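PDB 4P56: putative extracellular solute-binding protein from Bordetella bronchiseptica, which binds mandelate and, as a member of the TRAP periplasmic solute-binding family, probably delivers it to a membrane transporter for uptake. Local coordinates for residues A[93-96]-A[97-101]; A[210-213]-A[214-218]; A[241-244]-A[245-248]; A[301-304]-A[305-309]. One frame throughout, in Å; residues are numbered along the deposited sequence.

Contact 1 (A[93-96]-A[97-101]); sequences AYYP and GRFQL. With RMN ((R)-mandelic acid), chain D.
Tyr95 and Arg98 close a tight turn in the loop after strand 87-91. The backbone bond runs from Arg98 N to Tyr95 O and measures 3.0 Å. Pro96 and Gly97 fill the two corners with the backbone angles of a type II beta turn. Gly97 holds the positive phi. Beyond the turn, Gln100 NE2 reaches back to Gly97 O at 3.1 Å, with the acceptor near the plane of its amide. This bond is almost straight.

The apolar part is a pair of rings. In both Tyr95 and Phe99, CG lies anti to the carbonyl carbon (chi1 -49° and -66°), which sets the rings side by side, pointing the same way. Their planes are inclined at 76°. The Phe99 edge makes the touch, CE2 coming 3.6 Å from Tyr95 CD2. Phe77 of helix 76-81 touches both side chains, and Tyr95 OH is hydrogen-bonded to Ala74 O.

The ligand bond is made by Tyr94, whose side chain ends well clear of the turn. Its hydroxyl donates to the carboxylate: Tyr94 OH is 2.7 Å from O12 of (R)-mandelate, which sits at the ring edge, near its plane. Arg170 and Asp236 bond the ligand too. The Tyr94 hydroxyl thus has two partners, accepting from Ala192 N and donating to the ligand, so a neutral donor probably works beside the charged Arg170 in holding the acid.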
loop_
_atom_site.group_PDB
_atom_site.type_symbol
_atom_site.label_atom_id
_atom_site.label_comp_id
_atom_site.label_asym_id
_atom_site.label_seq_id
_atom_site.Cartn_x
_atom_site.Cartn_y
_atom_site.Cartn_z
ATOM N N ALA A 93 0.773 2.598 -6.453
ATOM C CA ALA A 93 0.785 4.050 -6.609
ATOM C C ALA A 93 1.925 4.577 -7.492
ATOM O O ALA A 93 1.866 5.709 -7.970
ATOM C CB ALA A 93 0.855 4.731 -5.205
ATOM N N TYR A 94 2.980 3.803 -7.678
ATOM C CA TYR A 94 4.196 4.335 -8.270
ATOM C C TYR A 94 4.185 4.246 -9.802
ATOM O O TYR A 94 5.169 4.614 -10.428
ATOM C CB TYR A 94 5.397 3.585 -7.710
ATOM C CG TYR A 94 5.630 3.862 -6.250
ATOM C CD1 TYR A 94 4.780 4.744 -5.525
ATOM C CD2 TYR A 94 6.685 3.273 -5.583
ATOM C CE1 TYR A 94 5.005 4.977 -4.172
ATOM C CE2 TYR A 94 6.914 3.519 -4.225
ATOM C CZ TYR A 94 6.060 4.356 -3.539
ATOM O OH TYR A 94 6.359 4.556 -2.221
ATOM N N TYR A 95 3.091 3.758 -10.383
ATOM C CA TYR A 95 3.007 3.568 -11.857
ATOM C C TYR A 95 1.773 4.216 -12.460
ATOM O O TYR A 95 0.781 3.553 -12.721
ATOM C CB TYR A 95 3.039 2.072 -12.208
ATOM C CG TYR A 95 4.168 1.393 -11.501
ATOM C CD1 TYR A 95 5.402 1.292 -12.099
ATOM C CD2 TYR A 95 3.999 0.869 -10.231
ATOM C CE1 TYR A 95 6.480 0.679 -11.429
ATOM C CE2 TYR A 95 5.044 0.259 -9.555
ATOM C CZ TYR A 95 6.267 0.161 -10.162
ATOM O OH TYR A 95 7.304 -0.427 -9.483
ATOM N N PRO A 96 1.847 5.517 -12.711
ATOM C CA PRO A 96 0.710 6.293 -13.229
ATOM C C PRO A 96 0.116 5.632 -14.443
ATOM O O PRO A 96 0.875 5.389 -15.391
ATOM C CB PRO A 96 1.343 7.617 -13.634
ATOM C CG PRO A 96 2.529 7.733 -12.777
ATOM C CD PRO A 96 3.058 6.327 -12.612
ATOM N N GLY A 97 -1.181 5.332 -14.388
ATOM C CA GLY A 97 -1.911 4.711 -15.478
ATOM C C GLY A 97 -1.977 3.191 -15.526
ATOM O O GLY A 97 -2.719 2.681 -16.350
ATOM N N ARG A 98 -1.256 2.455 -14.666
ATOM C CA ARG A 98 -1.003 1.038 -14.948
ATOM C C ARG A 98 -1.741 0.004 -14.105
ATOM O O ARG A 98 -1.857 -1.192 -14.475
ATOM C CB ARG A 98 0.502 0.796 -14.844
ATOM C CG ARG A 98 1.207 1.504 -15.991
ATOM C CD ARG A 98 2.506 0.830 -16.373
ATOM N NE ARG A 98 3.281 1.658 -17.298
ATOM C CZ ARG A 98 3.235 1.585 -18.630
ATOM N NH1 ARG A 98 2.434 0.731 -19.266
ATOM N NH2 ARG A 98 4.006 2.389 -19.334
ATOM N N PHE A 99 -2.214 0.480 -12.973
ATOM C CA PHE A 99 -2.868 -0.342 -11.962
ATOM C C PHE A 99 -4.172 0.331 -11.552
ATOM O O PHE A 99 -4.551 0.354 -10.373
ATOM C CB PHE A 99 -1.952 -0.573 -10.765
ATOM C CG PHE A 99 -0.747 -1.384 -11.109
ATOM C CD1 PHE A 99 -0.865 -2.751 -11.402
ATOM C CD2 PHE A 99 0.504 -0.791 -11.190
ATOM C CE1 PHE A 99 0.261 -3.510 -11.768
ATOM C CE2 PHE A 99 1.632 -1.546 -11.586
ATOM C CZ PHE A 99 1.506 -2.908 -11.865
ATOM N N GLN A 100 -4.884 0.840 -12.545
ATOM C CA GLN A 100 -6.152 1.506 -12.290
ATOM C C GLN A 100 -7.151 0.590 -11.616
ATOM O O GLN A 100 -7.988 1.059 -10.826
ATOM C CB GLN A 100 -6.793 2.014 -13.588
ATOM C CG GLN A 100 -5.905 2.869 -14.443
ATOM C CD GLN A 100 -6.554 3.201 -15.797
ATOM O OE1 GLN A 100 -7.762 3.492 -15.874
ATOM N NE2 GLN A 100 -5.756 3.142 -16.867
ATOM N N LEU A 101 -7.083 -0.710 -11.906
ATOM C CA LEU A 101 -8.046 -1.637 -11.333
ATOM C C LEU A 101 -7.863 -1.846 -9.816
ATOM O O LEU A 101 -8.755 -2.360 -9.179
ATOM C CB LEU A 101 -8.028 -3.018 -12.036
ATOM C CG LEU A 101 -8.424 -2.993 -13.520
ATOM C CD1 LEU A 101 -8.410 -4.388 -14.152
ATOM C CD2 LEU A 101 -9.801 -2.378 -13.646
HETATM C C1 RMN D . 3.983 3.604 1.108
HETATM C C2 RMN D . 5.093 2.799 0.894
HETATM C C3 RMN D . 5.808 2.287 1.961
HETATM C C4 RMN D . 5.449 2.605 3.260
HETATM C C5 RMN D . 4.344 3.422 3.481
HETATM C C6 RMN D . 3.620 3.910 2.405
HETATM C C7 RMN D . 3.219 4.174 -0.056
HETATM C C10 RMN D . 3.544 5.633 -0.174
HETATM O O8 RMN D . 1.854 4.109 0.114
HETATM O O11 RMN D . 2.870 6.528 0.442
HETATM O O12 RMN D . 4.552 5.981 -0.859
#

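Contact 2 (A[210-213]-A[214-218]); sequences PAES and LVSFK
Glu212 turns back over its own helix to meet Ser216. Its CG stands between the backbone N and the carbonyl carbon (chi1 72°), and a second bend at chi2 (79°) folds the carboxylate toward the next turn. Ser216 places its OG in the same kind of position and donates to Glu212 OE2 at 2.7 Å. The hydroxyl arrives on the syn side, somewhat out of the carboxylate plane. Ser213 OG donates to the other oxygen, Glu212 OE1, also at 2.7 Å, but from above that plane. His39 NE2 bonds OE1 as well, so three groups fix the buried carboxylate.

The Phe217 ring turns its edge to Ser213, with CD2 3.8 Å from Ser213 CB. Phe217 N bonds Ser213 O at 3.0 Å. Ser213 and Phe217 both touch (R)-mandelate, so Glu212 probably acts from the second shell, orienting the pocket residue Ser213. Lys218, with positive phi, is the C' residue of a Schellman motif that ends the helix.

Helix 211-216 follows directly on strand 206-210 of the mixed sheet. Leu214 packs on Phe152 of strand 149-153 and on Val284 and Leu285 of helix 263-285. Trp274 and His277 of that helix lie against Glu212.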
loop_
_atom_site.group_PDB
_atom_site.type_symbol
_atom_site.label_atom_id
_atom_site.label_comp_id
_atom_site.label_asym_id
_atom_site.label_seq_id
_atom_site.Cartn_x
_atom_site.Cartn_y
_atom_site.Cartn_z
ATOM N N PRO A 210 0.239 6.108 6.317
ATOM C CA PRO A 210 -0.405 5.432 7.440
ATOM C C PRO A 210 0.371 5.738 8.721
ATOM O O PRO A 210 1.449 6.326 8.660
ATOM C CB PRO A 210 -0.284 3.959 7.078
ATOM C CG PRO A 210 1.038 3.890 6.363
ATOM C CD PRO A 210 1.151 5.202 5.594
ATOM N N ALA A 211 -0.195 5.397 9.867
ATOM C CA ALA A 211 0.399 5.772 11.137
ATOM C C ALA A 211 1.865 5.340 11.297
ATOM O O ALA A 211 2.674 6.094 11.780
ATOM C CB ALA A 211 -0.417 5.215 12.251
ATOM N N GLU A 212 2.188 4.106 10.921
ATOM C CA GLU A 212 3.502 3.540 11.220
ATOM C C GLU A 212 4.629 4.356 10.588
ATOM O O GLU A 212 5.731 4.458 11.135
ATOM C CB GLU A 212 3.585 2.064 10.764
ATOM C CG GLU A 212 3.663 1.834 9.238
ATOM C CD GLU A 212 5.092 2.070 8.677
ATOM O OE1 GLU A 212 5.210 2.460 7.500
ATOM O OE2 GLU A 212 6.062 1.912 9.434
ATOM N N SER A 213 4.316 4.957 9.449
ATOM C CA SER A 213 5.284 5.636 8.630
ATOM C C SER A 213 5.791 6.901 9.307
ATOM O O SER A 213 6.944 7.264 9.117
ATOM C CB SER A 213 4.649 5.988 7.282
ATOM O OG SER A 213 4.117 4.819 6.662
ATOM N N LEU A 214 4.947 7.536 10.114
ATOM C CA LEU A 214 5.384 8.671 10.923
ATOM C C LEU A 214 6.670 8.322 11.668
ATOM O O LEU A 214 7.577 9.150 11.823
ATOM C CB LEU A 214 4.281 9.045 11.926
ATOM C CG LEU A 214 4.611 10.146 12.925
ATOM C CD1 LEU A 214 4.571 11.492 12.236
ATOM C CD2 LEU A 214 3.642 10.121 14.113
ATOM N N VAL A 215 6.733 7.088 12.160
ATOM C CA VAL A 215 7.840 6.682 13.006
ATOM C C VAL A 215 8.944 6.035 12.180
ATOM O O VAL A 215 10.129 6.333 12.385
ATOM C CB VAL A 215 7.373 5.720 14.117
ATOM C CG1 VAL A 215 8.534 5.263 14.973
ATOM C CG2 VAL A 215 6.352 6.392 14.968
ATOM N N SER A 216 8.583 5.159 11.243
ATOM C CA SER A 216 9.628 4.389 10.562
ATOM C C SER A 216 10.429 5.286 9.625
ATOM O O SER A 216 11.593 5.045 9.393
ATOM C CB SER A 216 9.049 3.166 9.832
ATOM O OG SER A 216 8.099 3.565 8.879
ATOM N N PHE A 217 9.807 6.340 9.109
ATOM C CA PHE A 217 10.508 7.288 8.247
ATOM C C PHE A 217 11.095 8.479 9.040
ATOM O O PHE A 217 11.636 9.429 8.465
ATOM C CB PHE A 217 9.582 7.728 7.119
ATOM C CG PHE A 217 9.352 6.652 6.083
ATOM C CD1 PHE A 217 10.223 6.504 5.010
ATOM C CD2 PHE A 217 8.296 5.781 6.195
ATOM C CE1 PHE A 217 10.013 5.513 4.054
ATOM C CE2 PHE A 217 8.088 4.770 5.248
ATOM C CZ PHE A 217 8.947 4.644 4.183
ATOM N N LYS A 218 10.994 8.394 10.364
ATOM C CA LYS A 218 11.619 9.340 11.283
ATOM C C LYS A 218 11.095 10.747 11.097
ATOM O O LYS A 218 11.862 11.717 11.101
ATOM C CB LYS A 218 13.146 9.329 11.124
ATOM C CG LYS A 218 13.790 7.991 11.458
ATOM C CD LYS A 218 15.252 7.978 11.028
ATOM C CE LYS A 218 15.695 6.609 10.516
ATOM N NZ LYS A 218 16.039 5.654 11.613
#

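Contact 3 (A[241-244]-A[245-248]); sequences IINR and DAFA
Asn243 is the N-cap of helix 244-248 and holds Ala246 by a capping bond. Asn243 OD1 accepts from Ala246 N at 2.9 Å, and the donor nitrogen lies in the plane of the side-chain carbonyl, on a lone pair. CG is turned anti to the backbone N (chi1 172°), which swings the amide over the first turn of the helix. Asn243 O takes the next bond: Phe247 N donates to it at 3.1 Å and nearly straight (168°). Ala248 N gives a more bent bond to Arg244 O, at 3.0 Å. The side-chain and backbone oxygens of Asn243 thus serve two N-H groups of the first turn.

The other end of the amide fixes its rotation. Asn243 ND2 donates to a water at 2.8 Å, and this water donates in turn to Asp245 OD2. Val80 O takes a second bond from ND2. On the apolar side, Ile242 CG2 approaches Phe247 CD1 at 4.3 Å, a loose contact. Arg139 makes a cation-pi contact with the Phe247 ring.

The cap joins two elements. Strand 237-242 is the middle strand of the antiparallel sheet, between 87-91 and 139-145. Helix 244-248 leaves it at once, with Leu258 and Val259 of helix 252-260 against Phe247.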
loop_
_atom_site.group_PDB
_atom_site.type_symbol
_atom_site.label_atom_id
_atom_site.label_comp_id
_atom_site.label_asym_id
_atom_site.label_seq_id
_atom_site.Cartn_x
_atom_site.Cartn_y
_atom_site.Cartn_z
ATOM N N ILE A 241 5.758 -9.912 -6.381
ATOM C CA ILE A 241 5.939 -10.469 -7.707
ATOM C C ILE A 241 7.215 -11.324 -7.792
ATOM O O ILE A 241 8.158 -11.141 -7.010
ATOM C CB ILE A 241 5.966 -9.344 -8.789
ATOM C CG1 ILE A 241 7.037 -8.320 -8.490
ATOM C CG2 ILE A 241 4.609 -8.570 -8.828
ATOM C CD1 ILE A 241 7.303 -7.345 -9.606
ATOM N N ILE A 242 7.216 -12.274 -8.732
ATOM C CA ILE A 242 8.379 -13.109 -8.973
ATOM C C ILE A 242 8.631 -13.263 -10.455
ATOM O O ILE A 242 7.715 -13.297 -11.285
ATOM C CB ILE A 242 8.247 -14.496 -8.257
ATOM C CG1 ILE A 242 9.532 -15.293 -8.414
ATOM C CG2 ILE A 242 7.037 -15.267 -8.789
ATOM C CD1 ILE A 242 9.619 -16.505 -7.454
ATOM N N ASN A 243 9.906 -13.292 -10.793
ATOM C CA ASN A 243 10.307 -13.462 -12.162
ATOM C C ASN A 243 9.801 -14.830 -12.645
ATOM O O ASN A 243 9.888 -15.833 -11.912
ATOM C CB ASN A 243 11.827 -13.424 -12.230
ATOM C CG ASN A 243 12.346 -13.778 -13.614
ATOM O OD1 ASN A 243 12.584 -14.943 -13.889
ATOM N ND2 ASN A 243 12.480 -12.786 -14.484
ATOM N N ARG A 244 9.262 -14.882 -13.863
ATOM C CA ARG A 244 8.617 -16.111 -14.331
ATOM C C ARG A 244 9.599 -17.246 -14.572
ATOM O O ARG A 244 9.282 -18.415 -14.355
ATOM C CB ARG A 244 7.813 -15.844 -15.619
ATOM C CG ARG A 244 6.573 -15.041 -15.352
ATOM C CD ARG A 244 5.813 -14.755 -16.651
ATOM N NE ARG A 244 4.493 -14.255 -16.313
ATOM C CZ ARG A 244 3.702 -13.601 -17.152
ATOM N NH1 ARG A 244 4.095 -13.368 -18.400
ATOM N NH2 ARG A 244 2.524 -13.165 -16.725
ATOM N N ASP A 245 10.782 -16.913 -15.055
ATOM C CA ASP A 245 11.810 -17.935 -15.281
ATOM C C ASP A 245 12.278 -18.552 -13.955
ATOM O O ASP A 245 12.452 -19.772 -13.847
ATOM C CB ASP A 245 12.968 -17.326 -16.055
ATOM C CG ASP A 245 12.588 -17.015 -17.505
ATOM O OD1 ASP A 245 11.698 -17.722 -18.021
ATOM O OD2 ASP A 245 13.155 -16.075 -18.116
ATOM N N ALA A 246 12.420 -17.712 -12.935
ATOM C CA ALA A 246 12.807 -18.197 -11.602
ATOM C C ALA A 246 11.744 -19.142 -11.038
ATOM O O ALA A 246 12.051 -20.218 -10.525
ATOM C CB ALA A 246 13.016 -17.038 -10.679
ATOM N N PHE A 247 10.482 -18.743 -11.128
ATOM C CA PHE A 247 9.413 -19.613 -10.664
ATOM C C PHE A 247 9.479 -20.945 -11.411
ATOM O O PHE A 247 9.233 -21.996 -10.827
ATOM C CB PHE A 247 8.068 -18.923 -10.882
ATOM C CG PHE A 247 6.888 -19.677 -10.349
ATOM C CD1 PHE A 247 6.507 -19.552 -9.016
ATOM C CD2 PHE A 247 6.122 -20.457 -11.191
ATOM C CE1 PHE A 247 5.395 -20.224 -8.533
ATOM C CE2 PHE A 247 5.014 -21.132 -10.715
ATOM C CZ PHE A 247 4.637 -21.004 -9.400
ATOM N N ALA A 248 9.814 -20.901 -12.698
ATOM C CA ALA A 248 9.868 -22.121 -13.501
ATOM C C ALA A 248 10.993 -23.050 -13.074
ATOM O O ALA A 248 10.994 -24.233 -13.450
ATOM C CB ALA A 248 10.002 -21.784 -15.005
HETATM O O HOH W 1 13.652 -13.346 -16.980
#

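Contact 4 (A[301-304]-A[305-309]); sequences EAVR and ERTKG
The C-terminal part of helix 297-307 carries this contact, and Thr307 is bonded there twice to Val303. Thr307 OG1 donates to Val303 O at 2.7 Å, and Thr307 N donates to the same oxygen at 3.0 Å. The two donors come from opposite faces of the carbonyl plane. The threonine sets its hydroxyl between the backbone N and the carbonyl carbon (chi1 63°), which turns OG1 back toward the preceding turn. A further bond from Thr307 N to Arg304 O is weak. Thr307 CG2 also meets Val303 CG1 at 4.2 Å, the two side chains crossing at a slant. Val303 also packs on Phe109.

This is the familiar helical pattern of a hydroxyl returned to the carbonyl four residues earlier. Regular i to i+4 bonds run alongside it, Glu305 N to Glu301 O and Arg306 N to Ala302 O.

Two salt bridges, each between residues three apart, lie on exposed parts of the helix. Arg304 NE meets Glu301 OE2 at 3.0 Å, the carboxylate sitting at the edge of the guanidinium group. Arg304 NH1 adds a weak bond to the same oxygen. Lys308 sets CG between its backbone N and carbonyl carbon (chi1 66°), runs extended and bends at chi4, bringing NZ to Glu305. Lys308 NZ is 2.9 Å from Glu305 OE2, which it meets from above the carboxylate plane. Lys308 NZ also donates to Glu305 O at 3.0 Å. Arg306 NE donates to a water at 2.8 Å, and the water bonds weakly to Ala302 O. Arg306 NH1 donates to Ala182 O, and Ile161 packs on the Arg306 side chain.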
loop_
_atom_site.group_PDB
_atom_site.type_symbol
_atom_site.label_atom_id
_atom_site.label_comp_id
_atom_site.label_asym_id
_atom_site.label_seq_id
_atom_site.Cartn_x
_atom_site.Cartn_y
_atom_site.Cartn_z
ATOM N N GLU A 301 -17.695 14.772 5.252
ATOM C CA GLU A 301 -18.671 14.926 4.176
ATOM C C GLU A 301 -18.127 15.763 3.026
ATOM O O GLU A 301 -18.390 15.463 1.855
ATOM C CB GLU A 301 -19.990 15.499 4.710
ATOM C CG GLU A 301 -20.820 14.443 5.420
ATOM C CD GLU A 301 -21.034 13.213 4.535
ATOM O OE1 GLU A 301 -21.507 13.390 3.383
ATOM O OE2 GLU A 301 -20.705 12.085 4.984
ATOM N N ALA A 302 -17.342 16.787 3.353
ATOM C CA ALA A 302 -16.717 17.605 2.326
ATOM C C ALA A 302 -15.743 16.770 1.503
ATOM O O ALA A 302 -15.673 16.917 0.278
ATOM C CB ALA A 302 -16.012 18.790 2.948
ATOM N N VAL A 303 -15.011 15.873 2.154
ATOM C CA VAL A 303 -14.114 14.975 1.408
ATOM C C VAL A 303 -14.887 13.953 0.570
ATOM O O VAL A 303 -14.515 13.656 -0.567
ATOM C CB VAL A 303 -13.089 14.279 2.320
ATOM C CG1 VAL A 303 -12.234 13.300 1.503
ATOM C CG2 VAL A 303 -12.188 15.319 2.991
ATOM N N ARG A 304 -15.984 13.447 1.111
ATOM C CA ARG A 304 -16.839 12.555 0.356
ATOM C C ARG A 304 -17.315 13.287 -0.902
ATOM O O ARG A 304 -17.304 12.735 -2.013
ATOM C CB ARG A 304 -18.030 12.088 1.212
ATOM C CG ARG A 304 -18.647 10.778 0.712
ATOM C CD ARG A 304 -19.822 10.315 1.562
ATOM N NE ARG A 304 -19.535 10.203 2.999
ATOM C CZ ARG A 304 -19.050 9.123 3.616
ATOM N NH1 ARG A 304 -18.872 9.144 4.931
ATOM N NH2 ARG A 304 -18.732 8.025 2.941
ATOM N N GLU A 305 -17.693 14.549 -0.735
ATOM C CA GLU A 305 -18.286 15.273 -1.832
ATOM C C GLU A 305 -17.227 15.488 -2.926
ATOM O O GLU A 305 -17.540 15.402 -4.119
ATOM C CB GLU A 305 -18.887 16.585 -1.343
ATOM C CG GLU A 305 -19.937 17.157 -2.260
ATOM C CD GLU A 305 -19.332 17.808 -3.481
ATOM O OE1 GLU A 305 -18.166 18.262 -3.412
ATOM O OE2 GLU A 305 -20.020 17.858 -4.523
ATOM N N ARG A 306 -15.979 15.738 -2.528
ATOM C CA ARG A 306 -14.925 16.018 -3.506
ATOM C C ARG A 306 -14.498 14.770 -4.242
ATOM O O ARG A 306 -13.978 14.850 -5.368
ATOM C CB ARG A 306 -13.693 16.608 -2.836
ATOM C CG ARG A 306 -13.930 17.969 -2.162
ATOM C CD ARG A 306 -13.987 19.101 -3.137
ATOM N NE ARG A 306 -13.969 20.384 -2.433
ATOM C CZ ARG A 306 -12.917 21.200 -2.344
ATOM N NH1 ARG A 306 -11.770 20.907 -2.942
ATOM N NH2 ARG A 306 -13.022 22.342 -1.657
ATOM N N THR A 307 -14.648 13.630 -3.575
ATOM C CA THR A 307 -14.166 12.353 -4.085
ATOM C C THR A 307 -15.294 11.448 -4.570
ATOM O O THR A 307 -15.071 10.276 -4.865
ATOM C CB THR A 307 -13.349 11.604 -3.012
ATOM O OG1 THR A 307 -14.182 11.303 -1.889
ATOM C CG2 THR A 307 -12.180 12.441 -2.575
ATOM N N LYS A 308 -16.493 11.999 -4.697
ATOM C CA LYS A 308 -17.663 11.175 -5.008
ATOM C C LYS A 308 -17.634 10.526 -6.394
ATOM O O LYS A 308 -18.358 9.558 -6.624
ATOM C CB LYS A 308 -18.956 11.985 -4.863
ATOM C CG LYS A 308 -19.077 13.091 -5.886
ATOM C CD LYS A 308 -20.299 13.968 -5.633
ATOM C CE LYS A 308 -20.355 15.135 -6.611
ATOM N NZ LYS A 308 -19.120 15.981 -6.549
ATOM N N GLY A 309 -16.825 11.060 -7.304
ATOM C CA GLY A 309 -16.750 10.545 -8.668
ATOM C C GLY A 309 -15.739 9.419 -8.839
ATOM O O GLY A 309 -15.673 8.797 -9.902
HETATM O O HOH W 2 -16.122 20.100 -0.641
#

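Overall arrangement
Contacts 1 and 2 both border the mandelate pocket, about 7 Å apart at their nearest atoms and on opposite sides of the chain's centre. Contact 2 is buried, and its polar chemistry is a shared carboxylate. Contact 1 is mostly surface, a loop turn with one tyrosine reaching the ligand. Contacts 3 and 4 lie far from each other, with centres about 41 Å apart, and neither holds a pocket residue. Both are partly buried and concern helix ends: 241-248 caps a start, 301-309 returns a threonine hydroxyl to a backbone carbonyl near the end of its helix and adds exposed salt bridges. Helix 76-81 packs against both contact 1 and contact 3.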